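Local coordinates for ureidoglycolate hydrolase (PDB 4PXE), which hydrolyses (S)-ureidoglycolate to glyoxylate, ammonium and carbon dioxide in plant purine catabolism, working as a manganese-dependent homodimer of the peptidase M20 family, at residues A[253-263]-A[324-334]. Numbering follows the deposited sequence.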
ATOM      1  N   ARG A 253     -16.252  -7.614 -15.431  1.00 15.85           N
ATOM      2  CA  ARG A 253     -15.275  -6.836 -14.675  1.00 15.24           C
ATOM      3  C   ARG A 253     -14.689  -5.657 -15.442  1.00 16.26           C
ATOM      4  O   ARG A 253     -14.716  -5.618 -16.675  1.00 17.11           O
ATOM      5  CB  ARG A 253     -14.140  -7.754 -14.216  1.00 14.94           C
ATOM      6  CG  ARG A 253     -14.633  -8.856 -13.295  1.00 12.34           C
ATOM      7  CD  ARG A 253     -13.491  -9.724 -12.801  1.00 13.69           C
ATOM      8  NE  ARG A 253     -13.977 -10.684 -11.819  1.00 13.33           N
ATOM      9  CZ  ARG A 253     -13.232 -11.242 -10.872  1.00 11.17           C
ATOM     10  NH1 ARG A 253     -11.949 -10.925 -10.757  1.00 11.88           N
ATOM     11  NH2 ARG A 253     -13.789 -12.103 -10.020  1.00 11.84           N
ATOM     12  N   ASN A 254     -14.177  -4.697 -14.678  1.00 13.97           N
ATOM     13  CA  ASN A 254     -13.334  -3.632 -15.200  1.00 14.00           C
ATOM     14  C   ASN A 254     -12.272  -3.345 -14.136  1.00 12.17           C
ATOM     15  O   ASN A 254     -12.331  -2.371 -13.384  1.00 13.23           O
ATOM     16  CB  ASN A 254     -14.145  -2.403 -15.686  1.00 15.03           C
ATOM     17  CG  ASN A 254     -14.940  -1.706 -14.589  1.00 14.80           C
ATOM     18  OD1 ASN A 254     -15.294  -2.294 -13.561  1.00 15.76           O
ATOM     19  ND2 ASN A 254     -15.231  -0.434 -14.814  1.00 16.10           N
ATOM     20  N   ASP A 255     -11.321  -4.276 -14.077  1.00 15.22           N
ATOM     21  CA  ASP A 255     -10.363  -4.398 -12.979  1.00 14.62           C
ATOM     22  C   ASP A 255      -9.283  -3.321 -13.077  1.00 13.49           C
ATOM     23  O   ASP A 255      -8.452  -3.353 -13.987  1.00 15.82           O
ATOM     24  CB  ASP A 255      -9.751  -5.807 -13.036  1.00 14.19           C
ATOM     25  CG  ASP A 255      -8.882  -6.151 -11.829  1.00 14.11           C
ATOM     26  OD1 ASP A 255      -8.137  -5.287 -11.321  1.00 13.17           O
ATOM     27  OD2 ASP A 255      -8.933  -7.325 -11.402  1.00 13.01           O
ATOM     28  N   ALA A 256      -9.297  -2.377 -12.140  1.00 12.32           N
ATOM     29  CA  ALA A 256      -8.355  -1.259 -12.165  1.00 12.59           C
ATOM     30  C   ALA A 256      -6.924  -1.715 -11.917  1.00 14.12           C
ATOM     31  O   ALA A 256      -5.976  -1.047 -12.328  1.00 13.90           O
ATOM     32  CB  ALA A 256      -8.760  -0.194 -11.153  1.00 13.99           C
ATOM     33  N   GLY A 257      -6.767  -2.842 -11.234  1.00 12.70           N
ATOM     34  CA  GLY A 257      -5.439  -3.371 -10.970  1.00 13.15           C
ATOM     35  C   GLY A 257      -4.800  -3.886 -12.245  1.00 12.16           C
ATOM     36  O   GLY A 257      -3.599  -3.687 -12.472  1.00 13.40           O
ATOM     37  N   LEU A 258      -5.586  -4.535 -13.092  1.00 12.63           N
ATOM     38  CA  LEU A 258      -5.068  -5.043 -14.354  1.00 12.82           C
ATOM     39  C   LEU A 258      -4.758  -3.901 -15.319  1.00 13.72           C
ATOM     40  O   LEU A 258      -3.767  -3.977 -16.051  1.00 14.20           O
ATOM     41  CB  LEU A 258      -6.012  -6.075 -14.955  1.00 12.99           C
ATOM     42  CG  LEU A 258      -6.107  -7.351 -14.123  1.00 13.24           C
ATOM     43  CD1 LEU A 258      -7.028  -8.349 -14.791  1.00 16.38           C
ATOM     44  CD2 LEU A 258      -4.716  -7.965 -13.886  1.00 14.89           C
ATOM     45  N   ALA A 259      -5.550  -2.828 -15.286  1.00 11.56           N
ATOM     46  CA  ALA A 259      -5.208  -1.632 -16.055  1.00 12.44           C
ATOM     47  C   ALA A 259      -3.853  -1.090 -15.618  1.00 12.14           C
ATOM     48  O   ALA A 259      -3.029  -0.711 -16.453  1.00 13.53           O
ATOM     49  CB  ALA A 259      -6.280  -0.560 -15.908  1.00 14.08           C
ATOM     50  N   ALA A 260      -3.614  -1.065 -14.312  1.00 12.66           N
ATOM     51  CA  ALA A 260      -2.357  -0.558 -13.777  1.00 12.45           C
ATOM     52  C   ALA A 260      -1.196  -1.450 -14.187  1.00 12.67           C
ATOM     53  O   ALA A 260      -0.124  -0.951 -14.559  1.00 12.97           O
ATOM     54  CB  ALA A 260      -2.437  -0.446 -12.264  1.00 13.51           C
ATOM     55  N   ALA A 261      -1.404  -2.762 -14.133  1.00 12.19           N
ATOM     56  CA  ALA A 261      -0.364  -3.713 -14.535  1.00 12.51           C
ATOM     57  C   ALA A 261       0.018  -3.508 -15.998  1.00 13.11           C
ATOM     58  O   ALA A 261       1.210  -3.489 -16.353  1.00 14.02           O
ATOM     59  CB  ALA A 261      -0.835  -5.140 -14.300  1.00 12.03           C
ATOM     60  N   GLU A 262      -0.990  -3.326 -16.840  1.00 12.77           N
ATOM     61  CA  GLU A 262      -0.754  -3.096 -18.259  1.00 14.89           C
ATOM     62  C   GLU A 262      -0.029  -1.786 -18.498  1.00 12.95           C
ATOM     63  O   GLU A 262       0.851  -1.715 -19.369  1.00 14.44           O
ATOM     64  CB  GLU A 262      -2.069  -3.151 -19.045  1.00 14.93           C
ATOM     65  CG  GLU A 262      -2.619  -4.555 -19.087  1.00 14.47           C
ATOM     66  CD  GLU A 262      -4.016  -4.667 -19.668  1.00 17.03           C
ATOM     67  OE1 GLU A 262      -4.830  -3.739 -19.479  1.00 19.75           O
ATOM     68  OE2 GLU A 262      -4.296  -5.707 -20.297  1.00 20.49           O
ATOM     69  N   LEU A 263      -0.369  -0.750 -17.733  1.00 11.17           N
ATOM     70  CA  LEU A 263       0.308   0.534 -17.912  1.00 12.60           C
ATOM     71  C   LEU A 263       1.765   0.443 -17.486  1.00 12.57           C
ATOM     72  O   LEU A 263       2.632   0.993 -18.161  1.00 13.30           O
ATOM     73  CB  LEU A 263      -0.408   1.684 -17.194  1.00 14.63           C
ATOM     74  CG  LEU A 263       0.157   3.083 -17.489  1.00 13.73           C
ATOM     75  CD1 LEU A 263       0.159   3.413 -18.997  1.00 16.46           C
ATOM     76  CD2 LEU A 263      -0.574   4.153 -16.705  1.00 15.70           C
ATOM     77  N   SER A 324      -1.000   5.258 -24.211  1.00 17.39           N
ATOM     78  CA  SER A 324      -1.254   3.928 -23.670  1.00 16.85           C
ATOM     79  C   SER A 324      -2.256   3.929 -22.521  1.00 16.33           C
ATOM     80  O   SER A 324      -3.085   3.024 -22.434  1.00 16.04           O
ATOM     81  CB  SER A 324       0.050   3.254 -23.230  1.00 17.11           C
ATOM     82  OG  SER A 324       0.789   2.829 -24.363  1.00 18.65           O
ATOM     83  N   ALA A 325      -2.184   4.932 -21.652  1.00 15.29           N
ATOM     84  CA  ALA A 325      -3.122   5.023 -20.536  1.00 16.71           C
ATOM     85  C   ALA A 325      -4.549   5.115 -21.062  1.00 15.84           C
ATOM     86  O   ALA A 325      -5.460   4.482 -20.531  1.00 16.09           O
ATOM     87  CB  ALA A 325      -2.802   6.203 -19.648  1.00 16.60           C
ATOM     88  N   ASN A 326      -4.734   5.888 -22.125  1.00 16.08           N
ATOM     89  CA  ASN A 326      -6.053   6.016 -22.734  1.00 17.87           C
ATOM     90  C   ASN A 326      -6.513   4.752 -23.451  1.00 18.31           C
ATOM     91  O   ASN A 326      -7.673   4.349 -23.334  1.00 19.05           O
ATOM     92  CB  ASN A 326      -6.092   7.233 -23.664  1.00 18.70           C
ATOM     93  CG  ASN A 326      -6.282   8.530 -22.899  1.00 22.50           C
ATOM     94  OD1 ASN A 326      -7.386   8.843 -22.452  1.00 27.06           O
ATOM     95  ND2 ASN A 326      -5.209   9.293 -22.744  1.00 24.01           N
ATOM     96  N   THR A 327      -5.607   4.098 -24.167  1.00 16.01           N
ATOM     97  CA  THR A 327      -5.922   2.856 -24.853  1.00 15.84           C
ATOM     98  C   THR A 327      -6.302   1.760 -23.853  1.00 17.14           C
ATOM     99  O   THR A 327      -7.285   1.049 -24.036  1.00 18.53           O
ATOM    100  CB  THR A 327      -4.737   2.388 -25.717  1.00 22.30           C
ATOM    101  OG1 THR A 327      -4.495   3.362 -26.739  1.00 23.96           O
ATOM    102  CG2 THR A 327      -5.036   1.051 -26.368  1.00 22.06           C
ATOM    103  N   ILE A 328      -5.510   1.642 -22.792  1.00 15.74           N
ATOM    104  CA  ILE A 328      -5.779   0.669 -21.739  1.00 14.72           C
ATOM    105  C   ILE A 328      -7.107   0.956 -21.040  1.00 15.58           C
ATOM    106  O   ILE A 328      -7.886   0.033 -20.794  1.00 17.37           O
ATOM    107  CB  ILE A 328      -4.617   0.654 -20.719  1.00 14.32           C
ATOM    108  CG1 ILE A 328      -3.380   0.046 -21.375  1.00 16.23           C
ATOM    109  CG2 ILE A 328      -4.996  -0.130 -19.457  1.00 15.18           C
ATOM    110  CD1 ILE A 328      -2.081   0.351 -20.638  1.00 17.74           C
ATOM    111  N   ALA A 329      -7.374   2.222 -20.729  1.00 16.60           N
ATOM    112  CA  ALA A 329      -8.637   2.578 -20.074  1.00 16.19           C
ATOM    113  C   ALA A 329      -9.836   2.160 -20.926  1.00 20.51           C
ATOM    114  O   ALA A 329     -10.797   1.576 -20.419  1.00 18.21           O
ATOM    115  CB  ALA A 329      -8.690   4.059 -19.754  1.00 18.02           C
ATOM    116  N   LYS A 330      -9.769   2.430 -22.227  1.00 16.88           N
ATOM    117  CA  LYS A 330     -10.854   2.052 -23.130  1.00 17.75           C
ATOM    118  C   LYS A 330     -11.027   0.536 -23.223  1.00 19.81           C
ATOM    119  O   LYS A 330     -12.152   0.033 -23.187  1.00 19.78           O
ATOM    120  CB  LYS A 330     -10.628   2.654 -24.521  1.00 22.23           C
ATOM    121  CG  LYS A 330     -10.789   4.168 -24.581  1.00 27.13           C
ATOM    122  CD  LYS A 330     -10.767   4.661 -26.031  1.00 35.74           C
ATOM    123  CE  LYS A 330     -11.004   6.163 -26.135  1.00 42.54           C
ATOM    124  NZ  LYS A 330      -9.820   6.966 -25.710  1.00 41.96           N
ATOM    125  N   LYS A 331      -9.922  -0.195 -23.343  1.00 17.42           N
ATOM    126  CA  LYS A 331      -9.978  -1.643 -23.478  1.00 19.53           C
ATOM    127  C   LYS A 331     -10.478  -2.320 -22.199  1.00 16.64           C
ATOM    128  O   LYS A 331     -11.269  -3.266 -22.247  1.00 19.24           O
ATOM    129  CB  LYS A 331      -8.611  -2.205 -23.888  1.00 22.26           C
ATOM    130  CG  LYS A 331      -8.601  -3.721 -23.977  1.00 26.87           C
ATOM    131  CD  LYS A 331      -7.447  -4.244 -24.807  1.00 34.89           C
ATOM    132  CE  LYS A 331      -7.616  -5.732 -25.071  1.00 39.95           C
ATOM    133  NZ  LYS A 331      -8.999  -6.046 -25.544  1.00 39.91           N
ATOM    134  N   ARG A 332     -10.016  -1.826 -21.053  1.00 17.01           N
ATOM    135  CA  ARG A 332     -10.421  -2.391 -19.770  1.00 16.33           C
ATOM    136  C   ARG A 332     -11.787  -1.895 -19.318  1.00 18.85           C
ATOM    137  O   ARG A 332     -12.353  -2.421 -18.358  1.00 18.42           O
ATOM    138  CB  ARG A 332      -9.380  -2.056 -18.701  1.00 16.86           C
ATOM    139  CG  ARG A 332      -8.116  -2.891 -18.794  1.00 16.68           C
ATOM    140  CD  ARG A 332      -8.327  -4.259 -18.171  1.00 16.80           C
ATOM    141  NE  ARG A 332      -7.238  -5.170 -18.512  1.00 15.49           N
ATOM    142  CZ  ARG A 332      -7.289  -6.480 -18.329  1.00 16.42           C
ATOM    143  NH1 ARG A 332      -8.388  -7.028 -17.820  1.00 17.26           N
ATOM    144  NH2 ARG A 332      -6.266  -7.240 -18.676  1.00 15.98           N
ATOM    145  N   LYS A 333     -12.302  -0.881 -20.003  1.00 17.47           N
ATOM    146  CA  LYS A 333     -13.578  -0.257 -19.653  1.00 17.39           C
ATOM    147  C   LYS A 333     -13.542   0.394 -18.272  1.00 16.41           C
ATOM    148  O   LYS A 333     -14.531   0.401 -17.527  1.00 17.79           O
ATOM    149  CB  LYS A 333     -14.737  -1.253 -19.797  1.00 19.96           C
ATOM    150  CG  LYS A 333     -14.880  -1.777 -21.219  1.00 22.49           C
ATOM    151  CD  LYS A 333     -16.077  -2.703 -21.375  1.00 30.98           C
ATOM    152  CE  LYS A 333     -15.790  -4.075 -20.800  1.00 33.17           C
ATOM    153  NZ  LYS A 333     -14.896  -4.879 -21.678  1.00 41.26           N
ATOM    154  N   VAL A 334     -12.379   0.947 -17.939  1.00 15.44           N
ATOM    155  CA  VAL A 334     -12.220   1.735 -16.727  1.00 16.08           C
ATOM    156  C   VAL A 334     -12.104   3.207 -17.081  1.00 15.49           C
ATOM    157  O   VAL A 334     -11.829   3.557 -18.232  1.00 19.19           O
ATOM    158  CB  VAL A 334     -10.975   1.301 -15.907  1.00 15.00           C
ATOM    159  CG1 VAL A 334     -11.146  -0.115 -15.393  1.00 15.67           C
ATOM    160  CG2 VAL A 334      -9.681   1.438 -16.721  1.00 16.93           C
TER
HETATM  161  O   HOH W   1     -12.118  -5.502 -18.502  1.00 25.81           O
HETATM  162  O   HOH W   2     -10.837  -6.219 -16.219  1.00 16.51           O
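N254 meets R332, and A259 meets I328, where helix 256-272, near its start, and helix 311-332, at its end, pack roughly antiparallel; the axes of 256-263 and 324-332 come within 9.7 Å, their directions 148° apart. They are the two helices that lie against the sheet of the M20 dimerization domain: A259 and L263 of one, and V334 just past the end of the other, rest on F238 of strand 222-239. A Schellman motif with K333 as C-prime residue ends helix 311-332 and turns K333 O toward N254, whose ND2 donates to it (2.9 Å, 164°), K333 O lying in the plane of the N254 amide. Between the helices, I328 CG2 packs on A259 CB at 3.8 Å, while its CD1 reaches the backbone of L263. The R332 chain is bent at chi2, which brings its guanidinium alongside L258 and E262. There it grips E262 side-on, NE to OE1 and NH2 to OE2, both at 3.0 Å; the carboxylate oxygens are met from above their plane, carboxylate and guanidinium planes 52° apart. L258 CB lies over one guanidinium face, and E268 of the second subunit forms a further salt bridge with NH2, linking this helix pair to the dimer interface. A methionine in place of R332 would probably leave E262 without its cationic mate and break the bridge to E268 of the second subunit. Before helix 256-272, one water accepts from both R332 NH1 (3.0 Å) and D255 N (2.9 Å).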